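Local coordinates for F420-dependent methylenetetrahydromethanopterin dehydrogenase (Methanopyrus kandleri, PDB 3IQE), which catalyses the reversible, coenzyme F420-dependent reduction of methenyl-tetrahydromethanopterin to methylene-tetrahydromethanopterin on the route of methanogenesis from carbon dioxide, at residues L24-D29 with T264-D269; V38-K43 with E50-M55; G126-F131 with P232-A237. One frame throughout, in Å; residues are numbered along the deposited sequence.

Contact 1: residues L24-D29 with T264-D269; sequences LDERAD and TPHAPD. With H4M (5,10-dimethylene tetrahydromethanopterin), chain Q.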
loop_
_atom_site.group_PDB
_atom_site.type_symbol
_atom_site.label_atom_id
_atom_site.label_comp_id
_atom_site.label_asym_id
_atom_site.label_seq_id
_atom_site.Cartn_x
_atom_site.Cartn_y
_atom_site.Cartn_z
ATOM N N LEU A 24 8.823 4.781 31.027
ATOM C CA LEU A 24 8.339 4.746 32.386
ATOM C C LEU A 24 7.781 6.094 32.815
ATOM O O LEU A 24 7.223 6.226 33.908
ATOM C CB LEU A 24 9.439 4.285 33.348
ATOM C CG LEU A 24 10.112 2.977 32.958
ATOM C CD1 LEU A 24 11.315 2.691 33.889
ATOM C CD2 LEU A 24 9.119 1.843 33.010
ATOM N N ASP A 25 7.916 7.093 31.949
ATOM C CA ASP A 25 7.437 8.444 32.255
ATOM C C ASP A 25 7.059 9.204 30.985
ATOM O O ASP A 25 7.604 10.294 30.707
ATOM C CB ASP A 25 8.568 9.183 32.951
ATOM C CG ASP A 25 8.088 10.393 33.712
ATOM O OD1 ASP A 25 6.848 10.567 33.852
ATOM O OD2 ASP A 25 8.971 11.162 34.152
ATOM N N GLU A 26 6.123 8.642 30.224
ATOM C CA GLU A 26 5.873 9.085 28.866
ATOM C C GLU A 26 5.580 10.571 28.692
ATOM O O GLU A 26 5.852 11.104 27.627
ATOM C CB GLU A 26 4.738 8.264 28.256
ATOM C CG GLU A 26 3.420 8.493 28.930
ATOM C CD GLU A 26 3.196 7.547 30.058
ATOM O OE1 GLU A 26 2.037 7.421 30.509
ATOM O OE2 GLU A 26 4.178 6.938 30.514
ATOM N N ARG A 27 5.028 11.238 29.723
ATOM C CA ARG A 27 4.715 12.682 29.641
ATOM C C ARG A 27 5.462 13.533 30.678
ATOM O O ARG A 27 5.073 14.681 30.989
ATOM C CB ARG A 27 3.196 12.886 29.768
ATOM C CG ARG A 27 2.391 12.216 28.603
ATOM C CD ARG A 27 0.917 12.273 28.881
ATOM N NE ARG A 27 0.715 11.884 30.252
ATOM C CZ ARG A 27 0.753 10.635 30.693
ATOM N NH1 ARG A 27 0.628 10.399 31.993
ATOM N NH2 ARG A 27 0.896 9.623 29.837
ATOM N N ALA A 28 6.521 12.942 31.231
ATOM C CA ALA A 28 7.370 13.551 32.236
ATOM C C ALA A 28 6.535 14.106 33.375
ATOM O O ALA A 28 6.955 15.024 34.045
ATOM C CB ALA A 28 8.229 14.645 31.627
ATOM N N ASP A 29 5.346 13.549 33.586
ATOM C CA ASP A 29 4.494 14.017 34.658
ATOM C C ASP A 29 4.480 13.161 35.939
ATOM O O ASP A 29 3.787 13.510 36.910
ATOM C CB ASP A 29 3.061 14.302 34.167
ATOM C CG ASP A 29 2.297 13.049 33.767
ATOM O OD1 ASP A 29 2.880 11.926 33.742
ATOM O OD2 ASP A 29 1.095 13.206 33.453
ATOM N N THR A 264 -1.955 2.153 28.188
ATOM C CA THR A 264 -1.689 1.974 29.617
ATOM C C THR A 264 -0.774 3.118 30.130
ATOM O O THR A 264 0.417 2.918 30.422
ATOM C CB THR A 264 -1.043 0.590 29.914
ATOM O OG1 THR A 264 0.197 0.483 29.219
ATOM C CG2 THR A 264 -1.958 -0.578 29.451
ATOM N N PRO A 265 -1.304 4.343 30.181
ATOM C CA PRO A 265 -0.488 5.484 30.646
ATOM C C PRO A 265 -0.279 5.512 32.154
ATOM O O PRO A 265 -0.998 4.859 32.887
ATOM C CB PRO A 265 -1.339 6.709 30.244
ATOM C CG PRO A 265 -2.742 6.224 30.275
ATOM C CD PRO A 265 -2.693 4.742 29.893
ATOM N N HIS A 266 0.714 6.265 32.599
ATOM C CA HIS A 266 0.908 6.499 34.045
ATOM C C HIS A 266 0.126 7.696 34.502
ATOM O O HIS A 266 -0.029 8.652 33.777
ATOM C CB HIS A 266 2.363 6.695 34.387
ATOM C CG HIS A 266 3.224 5.549 33.977
ATOM N ND1 HIS A 266 3.803 5.466 32.731
ATOM C CD2 HIS A 266 3.574 4.418 34.634
ATOM C CE1 HIS A 266 4.489 4.340 32.643
ATOM N NE2 HIS A 266 4.367 3.689 33.786
ATOM N N ALA A 267 -0.326 7.621 35.745
ATOM C CA ALA A 267 -0.904 8.738 36.458
ATOM C C ALA A 267 0.242 9.474 37.175
ATOM O O ALA A 267 1.306 8.906 37.370
ATOM C CB ALA A 267 -1.885 8.202 37.462
ATOM N N PRO A 268 0.018 10.729 37.588
ATOM C CA PRO A 268 1.085 11.487 38.281
ATOM C C PRO A 268 1.644 10.769 39.510
ATOM O O PRO A 268 2.811 10.967 39.876
ATOM C CB PRO A 268 0.389 12.802 38.681
ATOM C CG PRO A 268 -0.779 12.931 37.675
ATOM C CD PRO A 268 -1.221 11.511 37.410
ATOM N N ASP A 269 0.817 9.954 40.155
ATOM C CA ASP A 269 1.230 9.224 41.345
ATOM C C ASP A 269 1.938 7.914 40.970
ATOM O O ASP A 269 2.451 7.206 41.823
ATOM C CB ASP A 269 0.017 8.971 42.266
ATOM C CG ASP A 269 -0.681 7.639 42.005
ATOM O OD1 ASP A 269 -0.617 7.106 40.876
ATOM O OD2 ASP A 269 -1.325 7.110 42.942
HETATM N N1 H4M Q . 9.551 12.441 22.043
HETATM C C2 H4M Q . 9.600 13.278 20.997
HETATM N NA2 H4M Q . 10.371 12.938 19.924
HETATM N N3 H4M Q . 8.963 14.479 21.016
HETATM C C4 H4M Q . 8.205 14.835 22.085
HETATM O OH4 H4M Q . 7.596 15.924 22.056
HETATM C C4A H4M Q . 8.136 13.976 23.159
HETATM N N5 H4M Q . 7.380 14.232 24.304
HETATM C C6 H4M Q . 7.838 13.640 25.553
HETATM C C7 H4M Q . 7.948 12.129 25.310
HETATM C C7M H4M Q . 8.561 11.346 26.470
HETATM N N8 H4M Q . 8.754 11.878 24.123
HETATM C C8A H4M Q . 8.818 12.765 23.111
HETATM C C9 H4M Q . 6.748 14.112 26.540
HETATM C C9M H4M Q . 7.199 14.045 27.985
HETATM C C10 H4M Q . 6.931 15.540 24.731
HETATM N N10 H4M Q . 6.525 15.487 26.132
HETATM C C11 H4M Q . 3.722 18.095 27.742
HETATM C C12 H4M Q . 4.062 16.947 28.437
HETATM C C13 H4M Q . 4.983 16.052 27.913
HETATM C C14 H4M Q . 5.584 16.337 26.679
HETATM C C15 H4M Q . 5.275 17.512 25.996
HETATM C C16 H4M Q . 4.348 18.390 26.533
HETATM C CX1 H4M Q . 2.729 19.074 28.328
HETATM C CX2 H4M Q . 1.324 18.499 28.454
HETATM C CX3 H4M Q . 0.375 19.491 29.115
HETATM C CX4 H4M Q . -1.073 18.997 29.077
HETATM C CX5 H4M Q . -1.385 17.952 30.131
HETATM O OX2 H4M Q . 0.858 18.230 27.146
HETATM O OX3 H4M Q . 0.776 19.744 30.469
HETATM O OX4 H4M Q . -1.947 20.133 29.219
HETATM O OX5 H4M Q . -2.754 17.499 30.044
HETATM O O5J H4M Q . -6.547 16.772 33.003
HETATM C C5J H4M Q . -5.977 15.611 32.456
HETATM C C4J H4M Q . -5.314 16.078 31.188
HETATM O O4J H4M Q . -4.512 17.224 31.488
HETATM C C3J H4M Q . -4.408 14.986 30.676
HETATM O O3J H4M Q . -4.423 15.010 29.249
HETATM C C2J H4M Q . -3.076 15.392 31.270
HETATM O O2J H4M Q . -1.973 14.901 30.514
HETATM C C1J H4M Q . -3.148 16.921 31.287
HETATM P PA H4M Q . -6.876 16.823 34.577
HETATM O O1A H4M Q . -7.067 15.361 34.943
HETATM O O2A H4M Q . -5.644 17.441 35.220
HETATM O O3A H4M Q . -8.117 17.694 34.545
#
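Glu26 grips His266 with both carboxylate oxygens. OE1 takes the backbone N of His266 at 2.7 Å (163° at the hydrogen), while OE2 takes ring atom ND1 at 2.7 Å, in the imidazole plane. Each bond uses a syn lone pair, and the carboxylate and ring planes stand 45° apart. CG of Glu26 lies between its backbone N and carbonyl carbon (chi1 66°), and a bend at chi2 carries the carboxylate across to the histidine. A third hydrogen bond runs from Arg27 NH1 to His266 O at 2.6 Å, in the carbonyl plane.

Charge pairing ties Arg27 to its neighbours. Its NH2 reaches Glu26 OE1 at 2.6 Å on the anti side, tilted out of the carboxylate plane, and NH1 meets Asp29 OD2 at 3.2 Å. Asp29 OD2 has a further partner in Arg129 of the second subunit.

Nonbonded packing completes the joint: Leu24 O sits over one face of the imidazole, Pro265 CB lies 3.7 Å from Arg27 NH2, and Asp29 O approaches Pro268 CA. Arg27 C also lies 3.2 Å from methyl C9M of the bound 5,10-dimethylene tetrahydromethanopterin.

His266 NE2 bonds Asp162 of helix 153-169, so both ring nitrogens are engaged and the ring's rotation is fixed. With His266 N and Arg27 NH2 both donating to OE1, and ND1 to OE2, the surroundings probably favour an ionised Glu26 carboxylate.

Contact 2: residues V38-K43 with E50-M55; sequences VGTSVK and EAAVEM. With F42 (coenzyme f420), chain H.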
loop_
_atom_site.group_PDB
_atom_site.type_symbol
_atom_site.label_atom_id
_atom_site.label_comp_id
_atom_site.label_asym_id
_atom_site.label_seq_id
_atom_site.Cartn_x
_atom_site.Cartn_y
_atom_site.Cartn_z
ATOM N N VAL A 38 23.260 7.586 31.995
ATOM C CA VAL A 38 24.648 7.848 31.635
ATOM C C VAL A 38 25.116 6.787 30.653
ATOM O O VAL A 38 24.528 5.718 30.536
ATOM C CB VAL A 38 25.619 7.944 32.857
ATOM C CG1 VAL A 38 25.049 8.880 33.945
ATOM C CG2 VAL A 38 25.940 6.577 33.451
ATOM N N GLY A 39 26.169 7.096 29.927
ATOM C CA GLY A 39 26.674 6.150 28.975
ATOM C C GLY A 39 27.859 6.641 28.184
ATOM O O GLY A 39 28.330 7.754 28.370
ATOM N N THR A 40 28.287 5.800 27.255
ATOM C CA THR A 40 29.411 6.088 26.378
ATOM C C THR A 40 28.988 5.968 24.926
ATOM O O THR A 40 29.795 5.617 24.061
ATOM C CB THR A 40 30.587 5.085 26.585
ATOM O OG1 THR A 40 30.114 3.741 26.484
ATOM C CG2 THR A 40 31.246 5.268 27.936
ATOM N N SER A 41 27.716 6.230 24.651
ATOM C CA SER A 41 27.232 6.160 23.283
ATOM C C SER A 41 27.405 4.735 22.715
ATOM O O SER A 41 27.262 3.754 23.440
ATOM C CB SER A 41 27.994 7.171 22.439
ATOM O OG SER A 41 27.359 7.393 21.204
ATOM N N VAL A 42 27.768 4.637 21.436
ATOM C CA VAL A 42 27.850 3.346 20.756
ATOM C C VAL A 42 29.013 2.447 21.162
ATOM O O VAL A 42 29.009 1.276 20.833
ATOM C CB VAL A 42 27.942 3.513 19.231
ATOM C CG1 VAL A 42 26.826 4.396 18.740
ATOM C CG2 VAL A 42 29.292 4.076 18.817
ATOM N N LYS A 43 30.023 2.982 21.836
ATOM C CA LYS A 43 31.190 2.167 22.161
ATOM C C LYS A 43 30.982 1.321 23.413
ATOM O O LYS A 43 30.589 1.818 24.477
ATOM C CB LYS A 43 32.487 3.009 22.224
ATOM C CG LYS A 43 32.933 3.513 20.818
ATOM C CD LYS A 43 34.460 3.464 20.612
ATOM C CE LYS A 43 34.915 4.526 19.605
ATOM N NZ LYS A 43 34.819 4.104 18.188
ATOM N N GLU A 50 33.775 -0.031 31.381
ATOM C CA GLU A 50 34.190 0.285 32.738
ATOM C C GLU A 50 33.910 1.772 32.988
ATOM O O GLU A 50 33.234 2.130 33.947
ATOM C CB GLU A 50 35.669 -0.050 33.004
ATOM C CG GLU A 50 36.157 0.370 34.426
ATOM C CD GLU A 50 37.493 -0.253 34.818
ATOM O OE1 GLU A 50 38.170 0.268 35.742
ATOM O OE2 GLU A 50 37.872 -1.276 34.202
ATOM N N ALA A 51 34.412 2.637 32.111
ATOM C CA ALA A 51 34.273 4.079 32.292
ATOM C C ALA A 51 32.830 4.478 32.554
ATOM O O ALA A 51 32.553 5.374 33.337
ATOM C CB ALA A 51 34.782 4.801 31.073
ATOM N N ALA A 52 31.910 3.797 31.893
ATOM C CA ALA A 52 30.498 4.121 32.006
ATOM C C ALA A 52 29.882 3.647 33.310
ATOM O O ALA A 52 29.045 4.349 33.892
ATOM C CB ALA A 52 29.763 3.515 30.861
ATOM N N VAL A 53 30.252 2.446 33.752
ATOM C CA VAL A 53 29.729 1.923 35.014
ATOM C C VAL A 53 30.339 2.697 36.185
ATOM O O VAL A 53 29.678 2.989 37.190
ATOM C CB VAL A 53 29.986 0.418 35.160
ATOM C CG1 VAL A 53 29.572 -0.054 36.538
ATOM C CG2 VAL A 53 29.237 -0.343 34.085
ATOM N N GLU A 54 31.597 3.078 36.038
ATOM C CA GLU A 54 32.240 3.891 37.066
ATOM C C GLU A 54 31.479 5.188 37.236
ATOM O O GLU A 54 31.089 5.560 38.350
ATOM C CB GLU A 54 33.683 4.166 36.675
ATOM C CG GLU A 54 34.608 4.296 37.853
ATOM C CD GLU A 54 35.946 3.622 37.597
ATOM O OE1 GLU A 54 35.964 2.395 37.357
ATOM O OE2 GLU A 54 36.979 4.315 37.635
ATOM N N MET A 55 31.252 5.882 36.125
ATOM C CA MET A 55 30.409 7.066 36.143
ATOM C C MET A 55 29.133 6.806 36.933
ATOM O O MET A 55 28.822 7.533 37.869
ATOM C CB MET A 55 30.015 7.468 34.729
ATOM C CG MET A 55 30.917 8.453 34.033
ATOM S SD MET A 55 30.051 9.125 32.585
ATOM C CE MET A 55 29.508 7.634 31.760
HETATM N N1 F42 H . 28.891 -3.522 18.765
HETATM C C2 F42 H . 29.237 -2.320 19.271
HETATM O O2 F42 H . 30.444 -2.023 19.354
HETATM N N3 F42 H . 28.318 -1.327 19.332
HETATM C C4 F42 H . 27.003 -1.585 19.100
HETATM O O4 F42 H . 26.149 -0.741 19.447
HETATM C C4A F42 H . 26.629 -2.864 18.695
HETATM C C5 F42 H . 25.359 -3.190 18.238
HETATM C C5A F42 H . 24.946 -4.503 18.469
HETATM C C6 F42 H . 23.603 -4.854 18.532
HETATM C C7 F42 H . 23.235 -6.169 18.778
HETATM C C8 F42 H . 24.214 -7.142 18.958
HETATM O O8M F42 H . 23.859 -8.423 19.215
HETATM C C9 F42 H . 25.557 -6.796 18.896
HETATM C C9A F42 H . 25.916 -5.480 18.657
HETATM N N10 F42 H . 27.198 -5.143 18.590
HETATM C C10 F42 H . 27.579 -3.868 18.746
HETATM C "C1'" F42 H . 28.166 -6.145 18.140
HETATM C "C2'" F42 H . 28.775 -6.769 19.386
HETATM O "O2'" F42 H . 29.419 -5.739 20.145
HETATM C "C3'" F42 H . 29.770 -7.859 19.025
HETATM O "O3'" F42 H . 30.761 -7.371 18.121
HETATM C "C4'" F42 H . 29.097 -9.027 18.341
HETATM O "O4'" F42 H . 28.090 -9.575 19.192
HETATM C "C5'" F42 H . 30.135 -10.100 18.032
HETATM O "O5'" F42 H . 29.501 -11.360 18.193
HETATM P P F42 H . 30.158 -12.566 19.032
HETATM O O1P F42 H . 30.925 -11.891 20.153
HETATM O O2P F42 H . 28.985 -13.414 19.462
HETATM O O3P F42 H . 31.057 -13.242 18.019
#
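Val38 has CG2 between its backbone N and carbonyl carbon, with CG1 beside the N (chi1 -49°), and this setting turns CG2 to the helix, 3.8 Å from Ala52 O. On the other side Met55 runs nearly extended through chi2 (-165°) and then bends at chi3, which brings its terminal methyl back over the strand. That CE comes 4.1 Å from Val38 CB and 3.6 Å from Gly39 O; Val38 and Met55 run antiparallel alongside one another. Thr40 divides its branches between two tasks. CG2 meets Ala52 CB at 3.7 Å, whereas OG1 donates to Lys43 O at 2.8 Å, in the carbonyl plane, and thereby braces the type II' turn from Thr40 to Lys43.

The segments form the strand-turn-helix half of a beta-alpha-beta unit in a parallel sheet: 33-39 is the outermost strand at one end of that sheet within the chain, and helix 46-63 packs against it. Gly39 and Ala52 are the nearest backbone pair, their CA atoms 5.3 Å apart, an approach consistent with the small residues at both positions. Val38 and Gly39 also pair in antiparallel fashion with a strand of the second subunit, which carries the sheet across the interface.

Beyond the strand, the turn reaches the cofactor: N3 of coenzyme F420 donates to Val42 O at 3.1 Å with an angle of 155° at the hydrogen.

Contact 3: residues G126-F131 with P232-A237; sequences GARREF and PIVASA. With H4M (5,10-dimethylene tetrahydromethanopterin), chain G.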
loop_
_atom_site.group_PDB
_atom_site.type_symbol
_atom_site.label_atom_id
_atom_site.label_comp_id
_atom_site.label_asym_id
_atom_site.label_seq_id
_atom_site.Cartn_x
_atom_site.Cartn_y
_atom_site.Cartn_z
ATOM N N GLY A 126 22.946 -4.592 10.039
ATOM C CA GLY A 126 23.945 -5.059 9.069
ATOM C C GLY A 126 25.115 -4.115 8.977
ATOM O O GLY A 126 25.176 -3.300 8.058
ATOM N N ALA A 127 26.046 -4.253 9.933
ATOM C CA ALA A 127 27.109 -3.280 10.194
ATOM C C ALA A 127 28.343 -3.451 9.327
ATOM O O ALA A 127 29.396 -3.861 9.815
ATOM C CB ALA A 127 27.515 -3.354 11.674
ATOM N N ARG A 128 28.197 -3.148 8.042
ATOM C CA ARG A 128 29.293 -3.118 7.088
ATOM C C ARG A 128 29.438 -1.700 6.504
ATOM O O ARG A 128 28.449 -1.033 6.175
ATOM C CB ARG A 128 29.021 -4.115 5.964
ATOM C CG ARG A 128 29.238 -5.574 6.341
ATOM C CD ARG A 128 30.692 -5.927 6.506
ATOM N NE ARG A 128 30.902 -7.377 6.522
ATOM C CZ ARG A 128 32.071 -7.951 6.727
ATOM N NH1 ARG A 128 32.136 -9.256 6.759
ATOM N NH2 ARG A 128 33.153 -7.216 6.936
ATOM N N ARG A 129 30.669 -1.247 6.354
ATOM C CA ARG A 129 30.929 0.123 5.957
ATOM C C ARG A 129 30.284 0.447 4.590
ATOM O O ARG A 129 29.776 1.559 4.374
ATOM C CB ARG A 129 32.432 0.405 5.945
ATOM C CG ARG A 129 32.782 1.842 5.652
ATOM C CD ARG A 129 34.265 2.141 5.834
ATOM N NE ARG A 129 34.662 1.795 7.194
ATOM C CZ ARG A 129 35.576 0.894 7.504
ATOM N NH1 ARG A 129 35.835 0.645 8.777
ATOM N NH2 ARG A 129 36.263 0.269 6.548
ATOM N N GLU A 130 30.275 -0.523 3.695
ATOM C CA GLU A 130 29.693 -0.312 2.354
ATOM C C GLU A 130 28.167 -0.042 2.339
ATOM O O GLU A 130 27.617 0.431 1.336
ATOM C CB GLU A 130 30.060 -1.500 1.452
ATOM C CG GLU A 130 31.550 -1.787 1.346
ATOM C CD GLU A 130 32.021 -2.924 2.239
ATOM O OE1 GLU A 130 32.918 -3.712 1.798
ATOM O OE2 GLU A 130 31.502 -3.053 3.363
ATOM N N PHE A 131 27.485 -0.260 3.464
ATOM C CA PHE A 131 26.033 -0.232 3.479
ATOM C C PHE A 131 25.529 0.658 4.604
ATOM O O PHE A 131 24.640 1.486 4.423
ATOM C CB PHE A 131 25.475 -1.661 3.651
ATOM C CG PHE A 131 23.996 -1.706 3.829
ATOM C CD1 PHE A 131 23.156 -1.374 2.772
ATOM C CD2 PHE A 131 23.423 -2.017 5.058
ATOM C CE1 PHE A 131 21.776 -1.381 2.933
ATOM C CE2 PHE A 131 22.029 -2.018 5.205
ATOM C CZ PHE A 131 21.224 -1.689 4.149
ATOM N N PRO A 232 25.203 -7.508 -0.189
ATOM C CA PRO A 232 23.803 -7.888 -0.373
ATOM C C PRO A 232 23.143 -8.549 0.845
ATOM O O PRO A 232 21.956 -8.353 1.085
ATOM C CB PRO A 232 23.859 -8.880 -1.555
ATOM C CG PRO A 232 25.303 -8.828 -2.059
ATOM C CD PRO A 232 25.987 -7.723 -1.413
ATOM N N ILE A 233 23.890 -9.374 1.569
ATOM C CA ILE A 233 23.320 -10.105 2.702
ATOM C C ILE A 233 22.843 -9.166 3.817
ATOM O O ILE A 233 21.677 -9.247 4.257
ATOM C CB ILE A 233 24.345 -11.144 3.245
ATOM C CG1 ILE A 233 24.573 -12.266 2.244
ATOM C CG2 ILE A 233 23.887 -11.786 4.540
ATOM C CD1 ILE A 233 25.780 -13.200 2.644
ATOM N N VAL A 234 23.682 -8.222 4.210
ATOM C CA VAL A 234 23.306 -7.271 5.266
ATOM C C VAL A 234 22.159 -6.377 4.796
ATOM O O VAL A 234 21.203 -6.083 5.551
ATOM C CB VAL A 234 24.512 -6.409 5.748
ATOM C CG1 VAL A 234 25.566 -7.272 6.430
ATOM C CG2 VAL A 234 25.099 -5.599 4.625
ATOM N N ALA A 235 22.201 -5.964 3.536
ATOM C CA ALA A 235 21.079 -5.194 2.993
ATOM C C ALA A 235 19.762 -5.977 3.041
ATOM O O ALA A 235 18.712 -5.378 3.310
ATOM C CB ALA A 235 21.376 -4.742 1.581
ATOM N N SER A 236 19.776 -7.284 2.745
ATOM C CA SER A 236 18.519 -8.072 2.806
ATOM C C SER A 236 17.937 -8.059 4.249
ATOM O O SER A 236 16.726 -8.013 4.478
ATOM C CB SER A 236 18.764 -9.502 2.353
ATOM O OG SER A 236 19.555 -10.178 3.327
ATOM N N ALA A 237 18.825 -8.093 5.217
ATOM C CA ALA A 237 18.439 -8.003 6.618
ATOM C C ALA A 237 17.597 -6.746 6.924
ATOM O O ALA A 237 16.585 -6.780 7.636
ATOM C CB ALA A 237 19.713 -8.027 7.462
HETATM N N1 H4M G . 21.197 0.076 16.632
HETATM C C2 H4M G . 20.457 -1.009 16.879
HETATM N NA2 H4M G . 19.155 -0.896 17.261
HETATM N N3 H4M G . 21.000 -2.229 16.742
HETATM C C4 H4M G . 22.290 -2.399 16.354
HETATM O OH4 H4M G . 22.722 -3.565 16.264
HETATM C C4A H4M G . 23.070 -1.284 16.126
HETATM N N5 H4M G . 24.403 -1.326 15.741
HETATM C C6 H4M G . 25.224 -0.208 16.183
HETATM C C7 H4M G . 24.578 1.057 15.609
HETATM C C7M H4M G . 25.310 2.332 16.005
HETATM N N8 H4M G . 23.192 1.110 16.043
HETATM C C8A H4M G . 22.495 -0.022 16.287
HETATM C C9 H4M G . 26.627 -0.577 15.663
HETATM C C9M H4M G . 27.722 0.058 16.511
HETATM C C10 H4M G . 25.279 -2.474 15.817
HETATM N N10 H4M G . 26.663 -2.045 15.731
HETATM C C11 H4M G . 29.755 -4.521 14.276
HETATM C C12 H4M G . 29.908 -3.145 14.223
HETATM C C13 H4M G . 28.884 -2.303 14.705
HETATM C C14 H4M G . 27.711 -2.849 15.220
HETATM C C15 H4M G . 27.584 -4.228 15.275
HETATM C C16 H4M G . 28.595 -5.063 14.804
HETATM C CX1 H4M G . 30.846 -5.461 13.808
HETATM C CX2 H4M G . 31.163 -5.348 12.339
HETATM C CX3 H4M G . 32.343 -6.229 12.029
HETATM C CX4 H4M G . 32.342 -6.061 10.542
HETATM C CX5 H4M G . 33.556 -5.633 9.748
HETATM O OX2 H4M G . 30.100 -5.839 11.512
HETATM O OX3 H4M G . 33.492 -5.727 12.697
HETATM O OX4 H4M G . 31.148 -6.536 9.875
HETATM O OX5 H4M G . 33.198 -4.836 8.629
HETATM O O5J H4M G . 36.584 -3.080 5.284
HETATM C C5J H4M G . 35.985 -4.364 5.165
HETATM C C4J H4M G . 34.744 -4.483 6.050
HETATM O O4J H4M G . 35.122 -4.756 7.400
HETATM C C3J H4M G . 33.850 -3.248 6.097
HETATM O O3J H4M G . 32.486 -3.624 5.893
HETATM C C2J H4M G . 33.945 -2.736 7.522
HETATM O O2J H4M G . 32.731 -2.098 7.979
HETATM C C1J H4M G . 34.315 -4.009 8.294
HETATM P PA H4M G . 38.128 -2.838 4.876
HETATM O O1A H4M G . 38.080 -2.105 3.549
HETATM O O2A H4M G . 38.612 -2.008 6.055
HETATM O O3A H4M G . 38.724 -4.230 4.762
#
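Phe131 lays one face of its ring over Ala235, while Val234 points between the ring and Gly126; here a loop with an inverse gamma turn centred on Ala127 packs against helix 227-257. The ring contact is a CH-pi interaction: Ala235 CA stands 3.9 Å from the ring centroid, 21° off the normal. CG of Phe131 is anti to the backbone N (chi1 174°), which extends the ring toward the helix.

Val234 spreads its branches over two neighbours. The Val234 and Phe131 side chains pass one another head to tail, CG2 of Val234 meeting CD2 of Phe131 at 4.0 Å. The Arg128 side chain is crossed at about a right angle, Val234 CG1 lying 4.0 Å from Arg128 CG. CB of Val234 lies 3.6 Å from Gly126 CA.

The loop's other side holds the bound 5,10-dimethylene tetrahydromethanopterin. Ala127 O accepts from OX2, and Arg129 N donates to O2J and O3J. One face of the Arg128 guanidinium lies against OX4, and NH2 adds weak bonds to OX5 and O4J, while NE is held by Gly220. Tyr230 bonds Glu130 OE1, and OE2 of the same carboxylate accepts from O3J at 2.8 Å.

All three contacts border the bound pterin or coenzyme F420, at two sites separated across the chain. Contacts 1 and 3 lie on opposite sides of its centre, 38 Å between centres, and each touches a different copy of 5,10-dimethylene tetrahydromethanopterin. The second subunit completes each site: Ala127, Arg128 and Glu130 of that chain bond the pterin beside 24-29, so one site draws on the equivalents of both contacts. Contact 2 stands 27 Å from each of the others, centre to centre, with nearest atoms about 10 Å from contact 3. Its Val42 touches the pterin, while Lys43 forms a salt bridge with Asp25 of the second subunit.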